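PDB 6O1W: DNA translocase coupling protein from Clostridium perfringens, which probably acts as an ATP-binding, DNA-binding translocase of the FtsK/SpoIIIE family that serves as the coupling protein in conjugative transfer of plasmid pCW3. Local coordinates for residues N68-S73 with I85-G90. Sequence-based numbering, arbitrary orientation.
With BGC (beta-D-glucopyranose), chain D.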
loop_
_atom_site.group_PDB
_atom_site.type_symbol
_atom_site.label_atom_id
_atom_site.label_comp_id
_atom_site.label_asym_id
_atom_site.label_seq_id
_atom_site.Cartn_x
_atom_site.Cartn_y
_atom_site.Cartn_z
ATOM N N ASN A 68 1.814 -25.796 14.262
ATOM C CA ASN A 68 0.692 -25.073 13.646
ATOM C C ASN A 68 1.100 -23.655 13.210
ATOM O O ASN A 68 0.519 -22.658 13.662
ATOM C CB ASN A 68 -0.593 -25.070 14.515
ATOM C CG ASN A 68 -1.783 -24.541 13.754
ATOM O OD1 ASN A 68 -1.883 -24.672 12.521
ATOM N ND2 ASN A 68 -2.680 -23.871 14.455
ATOM N N ILE A 69 2.134 -23.556 12.370
ATOM C CA ILE A 69 2.608 -22.252 11.888
ATOM C C ILE A 69 2.897 -22.351 10.391
ATOM O O ILE A 69 3.086 -23.445 9.886
ATOM C CB ILE A 69 3.884 -21.755 12.658
ATOM C CG1 ILE A 69 5.092 -22.725 12.474
ATOM C CG2 ILE A 69 3.595 -21.446 14.164
ATOM C CD1 ILE A 69 6.456 -22.419 13.348
ATOM N N SER A 70 2.947 -21.215 9.706
ATOM C CA SER A 70 3.416 -21.088 8.336
ATOM C C SER A 70 4.820 -20.511 8.487
ATOM O O SER A 70 4.985 -19.435 9.043
ATOM C CB SER A 70 2.563 -20.099 7.561
ATOM O OG SER A 70 1.281 -20.658 7.356
ATOM N N ILE A 71 5.820 -21.224 8.028
ATOM C CA ILE A 71 7.185 -20.768 8.151
ATOM C C ILE A 71 7.542 -19.922 6.935
ATOM O O ILE A 71 7.476 -20.415 5.825
ATOM C CB ILE A 71 8.156 -21.966 8.382
ATOM C CG1 ILE A 71 7.926 -22.569 9.806
ATOM C CG2 ILE A 71 9.628 -21.532 8.166
ATOM C CD1 ILE A 71 8.623 -24.000 10.102
ATOM N N ILE A 72 7.931 -18.653 7.155
ATOM C CA ILE A 72 8.341 -17.762 6.085
ATOM C C ILE A 72 9.785 -18.098 5.747
ATOM O O ILE A 72 10.095 -18.250 4.573
ATOM C CB ILE A 72 8.141 -16.273 6.461
ATOM C CG1 ILE A 72 6.643 -15.954 6.636
ATOM C CG2 ILE A 72 8.800 -15.350 5.420
ATOM C CD1 ILE A 72 6.327 -14.598 7.472
ATOM N N SER A 73 10.667 -18.196 6.776
ATOM C CA SER A 73 12.084 -18.521 6.605
ATOM C C SER A 73 12.687 -19.085 7.882
ATOM O O SER A 73 12.140 -18.902 8.975
ATOM C CB SER A 73 12.894 -17.280 6.207
ATOM O OG SER A 73 12.902 -16.306 7.243
ATOM N N ILE A 85 13.517 -18.450 13.247
ATOM C CA ILE A 85 12.403 -18.789 12.372
ATOM C C ILE A 85 11.494 -17.571 12.289
ATOM O O ILE A 85 11.151 -16.994 13.332
ATOM C CB ILE A 85 11.628 -20.017 12.929
ATOM C CG1 ILE A 85 12.558 -21.234 13.168
ATOM C CG2 ILE A 85 10.411 -20.395 12.032
ATOM C CD1 ILE A 85 11.927 -22.359 13.974
ATOM N N LYS A 86 11.120 -17.174 11.050
ATOM C CA LYS A 86 10.141 -16.135 10.809
ATOM C C LYS A 86 8.881 -16.898 10.445
ATOM O O LYS A 86 8.912 -17.761 9.564
ATOM C CB LYS A 86 10.602 -15.171 9.685
ATOM C CG LYS A 86 11.875 -14.339 10.001
ATOM C CD LYS A 86 11.889 -13.574 11.364
ATOM C CE LYS A 86 10.720 -12.634 11.612
ATOM N NZ LYS A 86 10.574 -11.629 10.542
ATOM N N SER A 87 7.814 -16.709 11.209
ATOM C CA SER A 87 6.580 -17.475 10.972
ATOM C C SER A 87 5.316 -16.705 11.272
ATOM O O SER A 87 5.382 -15.642 11.871
ATOM C CB SER A 87 6.578 -18.765 11.796
ATOM O OG SER A 87 6.673 -18.491 13.185
HETATM N N MSE A 88 4.168 -17.288 10.921
HETATM C CA MSE A 88 2.833 -16.772 11.203
HETATM C C MSE A 88 2.022 -17.930 11.741
HETATM O O MSE A 88 2.077 -19.019 11.170
HETATM C CB MSE A 88 2.168 -16.227 9.922
HETATM C CG MSE A 88 2.714 -14.871 9.500
HETATM SE SE MSE A 88 1.928 -14.223 7.832
HETATM C CE MSE A 88 0.056 -14.036 8.410
ATOM N N ALA A 89 1.291 -17.714 12.846
ATOM C CA ALA A 89 0.444 -18.733 13.479
ATOM C C ALA A 89 -0.650 -19.161 12.498
ATOM O O ALA A 89 -1.132 -18.317 11.739
ATOM C CB ALA A 89 -0.201 -18.149 14.733
ATOM N N GLY A 90 -1.021 -20.448 12.509
ATOM C CA GLY A 90 -2.113 -20.967 11.685
ATOM C C GLY A 90 -3.417 -20.204 11.910
ATOM O O GLY A 90 -4.278 -20.188 11.027
HETATM C C2 BGC D . 11.911 -8.112 12.479
HETATM C C3 BGC D . 10.982 -7.042 13.050
HETATM C C4 BGC D . 9.730 -7.672 13.651
HETATM C C5 BGC D . 10.111 -8.780 14.633
HETATM C C6 BGC D . 8.923 -9.555 15.155
HETATM C C1 BGC D . 12.185 -9.198 13.513
HETATM O O1 BGC D . 12.921 -10.205 12.907
HETATM O O2 BGC D . 13.155 -7.552 12.074
HETATM O O3 BGC D . 10.605 -6.136 12.016
HETATM O O4 BGC D . 8.919 -6.691 14.296
HETATM O O5 BGC D . 10.952 -9.738 13.976
HETATM O O6 BGC D . 8.309 -10.325 14.126
#
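A classic beta bulge shows how an antiparallel hairpin can absorb one extra residue without losing its hydrogen bonds. Here Lys86, opposite both Ile72 and Ser73, has the most surface covered by the other segment. Lys86 O accepts a hydrogen bond from Ile72 N at 2.7 Å and a weak one from Ser73 N at 3.3 Å, while Lys86 N donates to Ser73 O at 2.9 Å. Ile72 takes the near-helical backbone angles (-81/-49) of the first position of a classic bulge, and its CB points toward the partner strand, 4.2 Å from the CB of Lys86. Ile72 CD1 lies 4.2 Å from CG of Met88, a selenomethionine, so Ile72, Met88 and the aliphatic part of Lys86 share one face. Beyond the bulge the register is regular: Ser70 and Met88 exchange two hydrogen bonds, Ser70 N to Met88 O at 2.8 Å and Met88 N to Ser70 O at 3.0 Å. The side chain of Lys86 runs on to a bound glucose, Lys86 CE lying 3.5 Å from O1 of BGC. Strand 69-76 is outermost in its four-stranded antiparallel sheet; strand 82-89 pairs on its other side with strand 43-48, Ile42 meets Ile72 and Met88, and helix 60-67 packs on Ile71 through Leu63 and Gln64.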